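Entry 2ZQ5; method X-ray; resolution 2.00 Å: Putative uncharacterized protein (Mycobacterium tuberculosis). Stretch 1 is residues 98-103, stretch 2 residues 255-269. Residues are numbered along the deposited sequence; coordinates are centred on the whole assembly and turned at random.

Stretch 1 98-103: GLVRTG
Stretch 2 255-269: HRPVETIMASMCSLA

Residues 98-103 form an irregular segment built around a type II beta turn from Leu99 to Thr102, with phi/psi of -68/152 at Val100 and 75/19 at Arg101. The closing bond, Thr102 N to Leu99 O, is weak at 3.4 Å, but Thr102 OG1, with chi1 in p, donates to the same Leu99 O at 2.6 Å, so that carbonyl accepts from both the backbone and the side chain of Thr102. Gly98 (147/177) and Gly103 (98/9) adopt backbone angles that call for glycine, and Gly103 is the N-cap of a following helix. In the second stretch, extended residues 255-257 lead into 258-260, which have helical phi/psi; Thr260 N and Thr260 OG1 both donate to Pro257 O, at 3.0 and 2.6 Å. Ile261 (-130/-11) is the N-cap of a regular helix running from Met262 through Ala269 and beyond, its first bonds including Met265 N to Ile261 O at 2.8 Å.

The two stretches of the one chain pass in opposite sequence order: Val100 CA lies 6.9 Å from Met265 CA, Arg101 CA 6.6 Å from Ile261 CA, and Thr102 CA 5.6 Å from Arg256 CA. Together they bury 537 Å².

The single hydrogen bond across the contact comes from Arg256, whose side chain is fully extended (chi1 to chi3 all t). Arg256 NH1 donates to Arg101 O at 2.9 Å, with an N-H...O angle of 159°, and the carbonyl sits at the guanidinium edge, near its plane, where the N-H groups point.

Apolar packing supplies much of the remaining contact. Leu99 (m, p) places CD2 3.9 Å from Val258 CG2 and 3.8 Å from Met265 CE. The CA-to-CB bond of Met265 points sideways, but its m, t, p rotamer brings the end of the side chain nearer to the turn. Val100 (chi1 p) sets CG1 3.7 Å from Met265 CG and CG2 4.1 Å from Leu268 CD2, touching two residues three apart, nearly one helical turn. The CA-to-CB bond of Ile261 (p, t) points toward the first stretch, with Ile261 CD1 3.6 Å from Thr102 CG2 and Ile261 CG2 3.9 Å from Arg101 CB, so it packs against both Arg101 and Thr102.

Arg101 has the largest area covered by the other stretch. Its m, m, t side chain lies over the helix, the guanidinium oblique to its neighbours: Arg101 NH2 is 3.8 Å from Leu268 CD2, a van der Waals contact between the charged group and a methyl, and Arg101 NE is 3.3 Å from Ser264 OG (chi1 t), where the poor angle precludes a hydrogen bond.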

# COMPACT_ATOMS: atom_id res chain seq x y z
N GLY A 98 7.25 -6.92 -0.93
CA GLY A 98 7.64 -7.72 -2.08
C GLY A 98 6.71 -7.33 -3.22
O GLY A 98 5.80 -6.52 -3.03
N LEU A 99 6.94 -7.90 -4.40
CA LEU A 99 6.10 -7.59 -5.55
C LEU A 99 4.73 -8.24 -5.45
O LEU A 99 4.53 -9.19 -4.70
CB LEU A 99 6.77 -8.08 -6.84
CG LEU A 99 7.80 -7.18 -7.52
CD1 LEU A 99 8.86 -6.73 -6.54
CD2 LEU A 99 8.42 -7.95 -8.68
N VAL A 100 3.79 -7.72 -6.22
CA VAL A 100 2.46 -8.32 -6.24
C VAL A 100 2.70 -9.67 -6.90
O VAL A 100 3.64 -9.83 -7.69
CB VAL A 100 1.47 -7.47 -7.07
CG1 VAL A 100 1.95 -7.38 -8.51
CG2 VAL A 100 0.08 -8.09 -7.01
N ARG A 101 1.87 -10.65 -6.57
CA ARG A 101 1.97 -12.01 -7.11
C ARG A 101 3.12 -12.83 -6.51
O ARG A 101 3.55 -13.82 -7.10
CB ARG A 101 2.13 -11.97 -8.64
CG ARG A 101 1.05 -11.20 -9.38
CD ARG A 101 -0.34 -11.75 -9.13
NE ARG A 101 -1.34 -11.05 -9.94
CZ ARG A 101 -2.65 -11.14 -9.75
NH1 ARG A 101 -3.14 -11.91 -8.79
NH2 ARG A 101 -3.48 -10.47 -10.54
N THR A 102 3.62 -12.42 -5.34
CA THR A 102 4.70 -13.16 -4.70
C THR A 102 4.30 -13.71 -3.33
O THR A 102 5.13 -14.25 -2.60
CB THR A 102 5.98 -12.31 -4.51
OG1 THR A 102 5.71 -11.22 -3.62
CG2 THR A 102 6.46 -11.77 -5.84
N GLY A 103 3.02 -13.56 -2.98
CA GLY A 103 2.53 -14.08 -1.72
C GLY A 103 2.42 -13.09 -0.56
O GLY A 103 2.15 -13.51 0.56
N HIS A 255 9.68 -13.66 -2.17
CA HIS A 255 10.46 -13.81 -3.39
C HIS A 255 9.83 -14.78 -4.37
O HIS A 255 9.25 -15.80 -3.98
CB HIS A 255 11.86 -14.30 -3.06
CG HIS A 255 12.67 -13.35 -2.24
ND1 HIS A 255 13.35 -12.29 -2.79
CD2 HIS A 255 12.89 -13.30 -0.90
CE1 HIS A 255 13.97 -11.62 -1.82
NE2 HIS A 255 13.70 -12.21 -0.67
N ARG A 256 9.97 -14.47 -5.66
CA ARG A 256 9.47 -15.32 -6.73
C ARG A 256 10.16 -14.81 -7.99
O ARG A 256 10.20 -13.61 -8.24
CB ARG A 256 7.96 -15.19 -6.87
CG ARG A 256 7.34 -16.26 -7.75
CD ARG A 256 5.85 -16.10 -7.83
NE ARG A 256 5.22 -17.20 -8.57
CZ ARG A 256 3.92 -17.30 -8.79
NH1 ARG A 256 3.09 -16.36 -8.35
NH2 ARG A 256 3.44 -18.34 -9.46
N PRO A 257 10.74 -15.71 -8.80
CA PRO A 257 11.41 -15.29 -10.03
C PRO A 257 10.50 -14.35 -10.82
O PRO A 257 9.44 -14.76 -11.28
CB PRO A 257 11.69 -16.60 -10.74
CG PRO A 257 11.92 -17.54 -9.60
CD PRO A 257 10.80 -17.18 -8.65
N VAL A 258 10.94 -13.11 -10.98
CA VAL A 258 10.13 -12.11 -11.65
C VAL A 258 9.70 -12.44 -13.08
O VAL A 258 8.61 -12.04 -13.50
CB VAL A 258 10.83 -10.73 -11.60
CG1 VAL A 258 9.98 -9.66 -12.27
CG2 VAL A 258 11.09 -10.35 -10.14
N GLU A 259 10.51 -13.18 -13.82
CA GLU A 259 10.13 -13.53 -15.18
C GLU A 259 8.87 -14.40 -15.21
O GLU A 259 8.21 -14.50 -16.24
CB GLU A 259 11.27 -14.24 -15.92
CG GLU A 259 11.61 -15.63 -15.39
CD GLU A 259 12.67 -15.61 -14.31
OE1 GLU A 259 12.79 -14.59 -13.60
OE2 GLU A 259 13.38 -16.62 -14.16
N THR A 260 8.53 -15.01 -14.08
CA THR A 260 7.34 -15.86 -14.01
C THR A 260 6.08 -15.10 -13.61
O THR A 260 4.99 -15.68 -13.62
CB THR A 260 7.52 -17.05 -13.03
OG1 THR A 260 7.61 -16.56 -11.69
CG2 THR A 260 8.78 -17.83 -13.38
N ILE A 261 6.21 -13.83 -13.25
CA ILE A 261 5.05 -13.04 -12.85
C ILE A 261 4.91 -11.68 -13.54
O ILE A 261 3.86 -11.04 -13.43
CB ILE A 261 5.04 -12.78 -11.31
CG1 ILE A 261 6.35 -12.12 -10.87
CG2 ILE A 261 4.81 -14.09 -10.57
CD1 ILE A 261 6.34 -11.65 -9.43
N MET A 262 5.94 -11.24 -14.26
CA MET A 262 5.88 -9.94 -14.93
C MET A 262 4.66 -9.78 -15.84
O MET A 262 4.00 -8.74 -15.82
CB MET A 262 7.17 -9.69 -15.73
CG MET A 262 7.23 -8.33 -16.43
SD MET A 262 6.93 -6.86 -15.38
CE MET A 262 8.43 -6.79 -14.44
N ALA A 263 4.35 -10.79 -16.64
CA ALA A 263 3.18 -10.68 -17.52
C ALA A 263 1.91 -10.51 -16.70
O ALA A 263 1.06 -9.68 -17.02
CB ALA A 263 3.07 -11.91 -18.42
N SER A 264 1.79 -11.29 -15.63
CA SER A 264 0.62 -11.24 -14.75
C SER A 264 0.51 -9.87 -14.10
O SER A 264 -0.59 -9.32 -13.97
CB SER A 264 0.73 -12.32 -13.68
OG SER A 264 -0.38 -12.28 -12.80
N MET A 265 1.64 -9.31 -13.69
CA MET A 265 1.67 -8.00 -13.07
C MET A 265 1.17 -6.94 -14.03
O MET A 265 0.38 -6.06 -13.66
CB MET A 265 3.10 -7.66 -12.63
CG MET A 265 3.64 -8.57 -11.54
SD MET A 265 5.42 -8.41 -11.32
CE MET A 265 5.54 -6.70 -10.84
N CYS A 266 1.62 -7.02 -15.28
CA CYS A 266 1.21 -6.06 -16.30
C CYS A 266 -0.26 -6.22 -16.66
O CYS A 266 -0.97 -5.23 -16.87
CB CYS A 266 2.08 -6.22 -17.55
SG CYS A 266 3.80 -5.72 -17.32
N SER A 267 -0.72 -7.47 -16.73
CA SER A 267 -2.11 -7.75 -17.05
C SER A 267 -3.03 -7.18 -15.97
O SER A 267 -4.10 -6.65 -16.27
CB SER A 267 -2.32 -9.26 -17.19
OG SER A 267 -3.66 -9.56 -17.54
N LEU A 268 -2.61 -7.29 -14.71
CA LEU A 268 -3.41 -6.76 -13.61
C LEU A 268 -3.53 -5.25 -13.76
O LEU A 268 -4.62 -4.69 -13.63
CB LEU A 268 -2.76 -7.09 -12.27
CG LEU A 268 -3.39 -6.43 -11.03
CD1 LEU A 268 -4.84 -6.83 -10.91
CD2 LEU A 268 -2.62 -6.83 -9.79
N ALA A 269 -2.41 -4.59 -14.03
CA ALA A 269 -2.41 -3.14 -14.19
C ALA A 269 -3.27 -2.73 -15.38
O ALA A 269 -4.02 -1.75 -15.32
CB ALA A 269 -0.99 -2.64 -14.39